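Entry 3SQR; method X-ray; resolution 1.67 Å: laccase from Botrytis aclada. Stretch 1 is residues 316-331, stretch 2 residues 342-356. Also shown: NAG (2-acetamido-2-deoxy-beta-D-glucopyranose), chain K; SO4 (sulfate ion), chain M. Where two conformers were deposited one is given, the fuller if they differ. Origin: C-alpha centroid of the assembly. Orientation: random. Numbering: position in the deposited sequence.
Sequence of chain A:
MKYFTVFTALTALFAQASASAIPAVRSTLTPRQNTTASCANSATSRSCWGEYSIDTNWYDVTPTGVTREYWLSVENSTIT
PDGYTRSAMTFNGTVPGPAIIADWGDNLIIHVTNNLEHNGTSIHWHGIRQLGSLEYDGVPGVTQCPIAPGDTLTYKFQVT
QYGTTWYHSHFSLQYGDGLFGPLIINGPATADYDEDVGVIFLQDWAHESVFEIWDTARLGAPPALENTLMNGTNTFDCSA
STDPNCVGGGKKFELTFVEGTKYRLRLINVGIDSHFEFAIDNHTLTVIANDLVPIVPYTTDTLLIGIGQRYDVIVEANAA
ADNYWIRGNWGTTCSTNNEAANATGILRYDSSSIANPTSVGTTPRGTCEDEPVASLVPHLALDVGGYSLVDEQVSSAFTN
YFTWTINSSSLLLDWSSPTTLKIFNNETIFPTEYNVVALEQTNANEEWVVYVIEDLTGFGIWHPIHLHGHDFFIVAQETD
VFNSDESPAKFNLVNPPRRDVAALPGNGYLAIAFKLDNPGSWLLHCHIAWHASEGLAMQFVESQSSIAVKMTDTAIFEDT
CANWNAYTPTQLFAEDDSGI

Stretch 1 (316-331) EANAAADNYWIRGNWG
Stretch 2 342-356: NATGILRYDSSSIAN

Two antiparallel strands, one running through Y324-R327 and the other through T344-R348, carry this contact, and its apolar centre lies on the sheet face shared by Y324, I326 and L347. I326 (chi1 m, chi2 t) sets CG1 3.9 Å from L347 CB, while Y324 (chi1 m, chi2 87°) brings CB to 4.2 Å from the same L347 CB; L347 itself is t, p. The partner of I326 is G345, which adds no side chain to this face; I326 CD1 lies 3.7 Å from L347 N. Farther along, the Y324 and Y349 rings meet rim to rim, CE1 of Y324 to CE1 of Y349 at 3.8 Å, with centroids 6.0 Å apart and planes at 66°.

The opposite face carries W325, I346, R327 and T344 (chi1 p). W325 (chi1 -78°, chi2 115°) turns its indole back toward the neighbouring strand: its CZ3 lies 4.0 Å from I346 CG1 (I346 is m, t) and 3.5 Å from T344 OG1, and its CE3 meets G345 O at 3.1 Å, the oxygen sitting at the ring edge near its plane.

The register is Y324 with L347, W325 with I346, I326 with G345 and R327 with T344, the CA atoms of each pair 4.6-5.0 Å apart and the strand directions at 146°. Backbone angles are extended, for example -104/120 at I326 and -128/127 at I346, with G345 flatter at -143/-174; the run breaks at Y349, -93/-14. Reciprocal bonds close the hydrogen-bonded pairs: Y324 N to L347 O is 2.7 Å and L347 N to Y324 O 2.8 Å; I326 N to G345 O is 2.7 Å and G345 N to I326 O 2.8 Å. Beyond them, G328 N donates to A343 O at 2.7 Å. A CB on G328 would fall 3.0 Å from that same A343 O, a clash, so glycine suits the position. Water 3 joins A343 O to N329 N.

At the other end Y349 (chi1 -83°, chi2 71°) packs against 317-321. Its CB lies 3.7 Å from A321 CB, its CE2 3.6 Å from A317 CB, and A319 N donates to Y349 OH at 3.2 Å. Y349 N donates to D322 O at 3.3 Å, longer than the inner bonds. Y324 OH makes a very short 2.3 Å bond to A320 O, tying this loop to its own strand.

The polar edge gathers around N323 (chi1 m, chi2 -45°), whose amide works at both ends. ND2 donates to S353 OG at 2.9 Å, with S353 (t) closing a type I turn from D350, and to water 2, which reaches N356 O. OD1 accepts from water 1, bound also by D350 N, and weakly from R348 NH1 at 3.0 Å. R348 (m, t, t, chi4 -71°) also sends NH1 to A355 O at 2.7 Å. Away from N323, R348 NH2 donates to sulfate O3 at 2.8 Å and R348 NE to sulfate O3 at 3.1 Å and O4 at 3.2 Å, charge meeting charge; the ion probably comes from the crystallisation liquor.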

# COMPACT_ATOMS: atom_id res chain seq x y z
N GLU A 316 -15.65 16.00 11.50
CA GLU A 316 -16.90 16.42 12.13
C GLU A 316 -17.71 17.21 11.12
O GLU A 316 -17.18 18.11 10.44
CB GLU A 316 -16.63 17.20 13.42
CG GLU A 316 -17.89 17.64 14.08
CD GLU A 316 -17.61 18.24 15.43
OE1 GLU A 316 -16.59 18.95 15.54
OE2 GLU A 316 -18.41 17.97 16.37
N ALA A 317 -18.96 16.77 10.98
CA ALA A 317 -19.90 17.27 10.02
C ALA A 317 -20.51 18.55 10.69
O ALA A 317 -21.67 18.56 11.03
CB ALA A 317 -20.97 16.25 9.75
N ASN A 318 -19.68 19.56 10.81
CA ASN A 318 -20.05 20.82 11.49
C ASN A 318 -20.17 22.00 10.51
O ASN A 318 -20.03 23.16 10.92
CB ASN A 318 -19.01 21.17 12.58
CG ASN A 318 -17.58 21.32 12.06
OD1 ASN A 318 -17.28 21.14 10.86
ND2 ASN A 318 -16.67 21.64 12.97
N ALA A 319 -20.32 21.72 9.22
CA ALA A 319 -20.50 22.78 8.23
C ALA A 319 -21.99 23.06 8.00
O ALA A 319 -22.90 22.29 8.40
CB ALA A 319 -19.79 22.46 6.88
N ALA A 320 -22.22 24.22 7.35
CA ALA A 320 -23.53 24.52 6.83
C ALA A 320 -23.91 23.32 5.98
O ALA A 320 -23.03 22.82 5.22
CB ALA A 320 -23.47 25.78 5.96
N ALA A 321 -25.14 22.83 6.15
CA ALA A 321 -25.63 21.72 5.37
C ALA A 321 -25.68 22.08 3.89
O ALA A 321 -26.39 22.99 3.46
CB ALA A 321 -26.99 21.22 5.85
N ASP A 322 -24.91 21.36 3.10
CA ASP A 322 -24.77 21.66 1.71
C ASP A 322 -23.96 20.48 1.13
O ASP A 322 -23.51 19.59 1.88
CB ASP A 322 -23.96 22.95 1.50
CG ASP A 322 -24.33 23.68 0.19
OD1 ASP A 322 -24.95 23.09 -0.74
OD2 ASP A 322 -23.95 24.86 0.09
N ASN A 323 -23.82 20.53 -0.19
CA ASN A 323 -22.92 19.67 -0.95
C ASN A 323 -21.55 20.29 -0.98
O ASN A 323 -21.37 21.50 -1.18
CB ASN A 323 -23.48 19.53 -2.36
CG ASN A 323 -24.89 19.08 -2.35
OD1 ASN A 323 -25.22 18.15 -1.62
ND2 ASN A 323 -25.76 19.78 -3.08
N TYR A 324 -20.51 19.48 -0.80
CA TYR A 324 -19.16 19.98 -0.79
C TYR A 324 -18.35 19.06 -1.68
O TYR A 324 -18.62 17.82 -1.74
CB TYR A 324 -18.58 19.98 0.63
CG TYR A 324 -19.26 20.93 1.55
CD1 TYR A 324 -20.36 20.56 2.23
CD2 TYR A 324 -18.79 22.25 1.68
CE1 TYR A 324 -21.02 21.50 3.09
CE2 TYR A 324 -19.44 23.19 2.52
CZ TYR A 324 -20.53 22.79 3.22
OH TYR A 324 -21.18 23.67 4.05
N TRP A 325 -17.41 19.66 -2.39
CA TRP A 325 -16.50 18.86 -3.18
C TRP A 325 -15.55 18.09 -2.27
O TRP A 325 -14.98 18.63 -1.29
CB TRP A 325 -15.65 19.70 -4.09
CG TRP A 325 -16.37 20.12 -5.28
CD1 TRP A 325 -16.69 21.39 -5.61
CD2 TRP A 325 -16.88 19.26 -6.31
NE1 TRP A 325 -17.36 21.39 -6.83
CE2 TRP A 325 -17.52 20.09 -7.26
CE3 TRP A 325 -16.87 17.87 -6.52
CZ2 TRP A 325 -18.17 19.57 -8.42
CZ3 TRP A 325 -17.50 17.34 -7.65
CH2 TRP A 325 -18.14 18.21 -8.60
N ILE A 326 -15.34 16.83 -2.64
CA ILE A 326 -14.27 15.99 -2.02
C ILE A 326 -13.19 15.97 -3.06
O ILE A 326 -13.41 15.59 -4.21
CB ILE A 326 -14.70 14.57 -1.59
CG1 ILE A 326 -15.89 14.58 -0.58
CG2 ILE A 326 -13.45 13.77 -1.03
CD1 ILE A 326 -16.57 13.19 -0.42
N ARG A 327 -12.01 16.46 -2.69
CA ARG A 327 -10.95 16.70 -3.64
C ARG A 327 -9.84 15.69 -3.47
O ARG A 327 -9.25 15.63 -2.40
CB ARG A 327 -10.40 18.12 -3.46
CG ARG A 327 -11.49 19.14 -3.83
CD ARG A 327 -10.99 20.49 -3.98
NE ARG A 327 -12.12 21.41 -4.03
CZ ARG A 327 -12.68 21.91 -5.13
NH1 ARG A 327 -12.25 21.58 -6.35
NH2 ARG A 327 -13.71 22.75 -5.01
N GLY A 328 -9.59 14.89 -4.48
CA GLY A 328 -8.36 14.09 -4.42
C GLY A 328 -7.12 14.94 -4.57
O GLY A 328 -6.05 14.57 -4.15
N ASN A 329 -7.26 16.08 -5.26
CA ASN A 329 -6.09 16.91 -5.63
C ASN A 329 -4.97 16.07 -6.15
O ASN A 329 -3.85 16.05 -5.62
CB ASN A 329 -5.62 17.73 -4.45
CG ASN A 329 -6.56 18.84 -4.09
OD1 ASN A 329 -6.96 19.64 -4.97
ND2 ASN A 329 -6.82 18.99 -2.83
N TRP A 330 -5.23 15.45 -7.26
CA TRP A 330 -4.23 14.75 -8.02
C TRP A 330 -2.99 15.63 -8.17
O TRP A 330 -3.12 16.80 -8.67
CB TRP A 330 -4.74 14.44 -9.42
CG TRP A 330 -3.78 13.76 -10.31
CD1 TRP A 330 -2.78 14.34 -11.06
CD2 TRP A 330 -3.60 12.37 -10.45
NE1 TRP A 330 -2.01 13.39 -11.67
CE2 TRP A 330 -2.51 12.17 -11.32
CE3 TRP A 330 -4.32 11.24 -9.97
CZ2 TRP A 330 -2.07 10.91 -11.68
CZ3 TRP A 330 -3.92 10.00 -10.38
CH2 TRP A 330 -2.78 9.83 -11.20
N GLY A 331 -1.84 15.08 -7.77
CA GLY A 331 -0.54 15.76 -7.95
C GLY A 331 -0.05 15.78 -9.39
O GLY A 331 0.65 14.89 -9.82
N ASN A 342 -10.76 16.11 -12.35
CA ASN A 342 -11.96 15.31 -12.01
C ASN A 342 -11.77 14.24 -10.96
O ASN A 342 -12.66 13.42 -10.73
CB ASN A 342 -12.59 14.71 -13.24
CG ASN A 342 -12.87 15.71 -14.35
OD1 ASN A 342 -12.08 15.79 -15.32
ND2 ASN A 342 -13.95 16.47 -14.24
N ALA A 343 -10.62 14.31 -10.26
CA ALA A 343 -10.35 13.40 -9.10
C ALA A 343 -11.05 14.00 -7.90
O ALA A 343 -10.42 14.53 -7.01
CB ALA A 343 -8.86 13.28 -8.85
N THR A 344 -12.37 13.88 -7.89
CA THR A 344 -13.22 14.49 -6.93
C THR A 344 -14.41 13.56 -6.67
O THR A 344 -14.71 12.65 -7.47
CB THR A 344 -13.84 15.84 -7.42
OG1 THR A 344 -14.62 15.63 -8.60
CG2 THR A 344 -12.71 16.87 -7.71
N GLY A 345 -15.06 13.85 -5.57
CA GLY A 345 -16.33 13.25 -5.19
C GLY A 345 -17.18 14.31 -4.52
O GLY A 345 -16.81 15.47 -4.50
N ILE A 346 -18.31 13.89 -4.01
CA ILE A 346 -19.30 14.77 -3.42
C ILE A 346 -19.69 14.32 -2.05
O ILE A 346 -20.07 13.14 -1.81
CB ILE A 346 -20.61 14.81 -4.30
CG1 ILE A 346 -20.31 15.31 -5.69
CG2 ILE A 346 -21.63 15.67 -3.63
CD1 ILE A 346 -21.52 15.20 -6.67
N LEU A 347 -19.58 15.27 -1.10
CA LEU A 347 -20.08 15.16 0.21
C LEU A 347 -21.44 15.88 0.26
O LEU A 347 -21.51 17.00 -0.18
CB LEU A 347 -19.15 15.88 1.15
CG LEU A 347 -19.61 15.85 2.61
CD1 LEU A 347 -19.47 14.46 3.19
CD2 LEU A 347 -18.80 16.84 3.41
N ARG A 348 -22.46 15.19 0.75
CA ARG A 348 -23.83 15.76 0.91
C ARG A 348 -24.25 15.69 2.35
O ARG A 348 -24.07 14.66 3.02
CB ARG A 348 -24.81 14.98 0.08
CG ARG A 348 -24.45 14.91 -1.39
CD ARG A 348 -25.65 14.41 -2.14
NE ARG A 348 -25.42 14.18 -3.53
CZ ARG A 348 -25.25 15.13 -4.43
NH1 ARG A 348 -25.26 16.42 -4.09
NH2 ARG A 348 -25.05 14.79 -5.68
N TYR A 349 -24.86 16.77 2.84
CA TYR A 349 -25.51 16.72 4.15
C TYR A 349 -26.96 16.36 3.97
O TYR A 349 -27.66 16.04 4.94
CB TYR A 349 -25.38 18.06 4.86
CG TYR A 349 -24.08 18.31 5.61
CD1 TYR A 349 -22.88 18.52 4.93
CD2 TYR A 349 -24.04 18.31 7.00
CE1 TYR A 349 -21.72 18.75 5.60
CE2 TYR A 349 -22.86 18.57 7.69
CZ TYR A 349 -21.71 18.77 6.98
OH TYR A 349 -20.53 19.03 7.58
N ASP A 350 -27.43 16.45 2.75
CA ASP A 350 -28.76 16.01 2.43
C ASP A 350 -28.64 15.09 1.23
O ASP A 350 -28.39 15.53 0.10
CB ASP A 350 -29.64 17.24 2.13
CG ASP A 350 -31.02 16.85 1.62
OD1 ASP A 350 -31.35 15.65 1.58
OD2 ASP A 350 -31.78 17.79 1.25
N SER A 351 -28.87 13.81 1.49
CA SER A 351 -28.63 12.73 0.52
C SER A 351 -29.59 12.78 -0.66
O SER A 351 -29.34 12.15 -1.70
CB SER A 351 -28.72 11.34 1.20
OG SER A 351 -30.00 11.06 1.79
N SER A 352 -30.69 13.53 -0.48
CA SER A 352 -31.66 13.69 -1.53
C SER A 352 -31.25 14.80 -2.50
O SER A 352 -31.82 14.91 -3.58
CB SER A 352 -33.04 13.94 -0.91
OG SER A 352 -33.14 15.29 -0.55
N SER A 353 -30.25 15.61 -2.16
CA SER A 353 -29.73 16.56 -3.12
C SER A 353 -29.08 15.78 -4.26
O SER A 353 -28.40 14.76 -4.05
CB SER A 353 -28.71 17.52 -2.52
OG SER A 353 -28.37 18.54 -3.45
N ILE A 354 -29.32 16.26 -5.47
CA ILE A 354 -28.68 15.75 -6.66
C ILE A 354 -27.79 16.82 -7.29
O ILE A 354 -27.17 16.57 -8.30
CB ILE A 354 -29.71 15.26 -7.66
CG1 ILE A 354 -30.83 16.33 -7.84
CG2 ILE A 354 -30.25 13.92 -7.18
CD1 ILE A 354 -31.55 16.24 -9.16
N ALA A 355 -27.69 17.99 -6.66
CA ALA A 355 -26.85 19.10 -7.13
C ALA A 355 -25.35 18.85 -6.99
O ALA A 355 -24.88 18.38 -5.96
CB ALA A 355 -27.20 20.37 -6.37
N ASN A 356 -24.60 19.26 -8.00
CA ASN A 356 -23.15 19.34 -7.83
C ASN A 356 -22.77 20.40 -6.80
O ASN A 356 -23.40 21.45 -6.71
CB ASN A 356 -22.44 19.62 -9.14
CG ASN A 356 -22.26 18.39 -10.00
OD1 ASN A 356 -21.91 18.53 -11.17
ND2 ASN A 356 -22.48 17.19 -9.47
C1 NAG K . -14.18 17.41 -15.31
C2 NAG K . -15.60 17.35 -15.82
C3 NAG K . -15.87 18.55 -16.76
C4 NAG K . -15.50 19.81 -15.98
C5 NAG K . -14.03 19.76 -15.61
C6 NAG K . -13.65 20.97 -14.78
C7 NAG K . -16.44 15.08 -15.84
C8 NAG K . -16.54 13.79 -16.58
N2 NAG K . -15.77 16.08 -16.45
O3 NAG K . -17.23 18.54 -17.13
O4 NAG K . -15.66 20.98 -16.72
O5 NAG K . -13.87 18.67 -14.77
O6 NAG K . -12.41 20.64 -14.21
O7 NAG K . -16.96 15.16 -14.70
S SO4 M . -25.77 10.83 -5.25
O1 SO4 M . -26.94 10.56 -6.08
O2 SO4 M . -24.89 9.66 -5.33
O3 SO4 M . -25.04 11.98 -5.75
O4 SO4 M . -26.22 11.06 -3.87
O HOH W 1 -26.44 18.24 0.80
O HOH W 2 -24.77 22.32 -4.36
O HOH W 3 -9.36 17.37 -6.86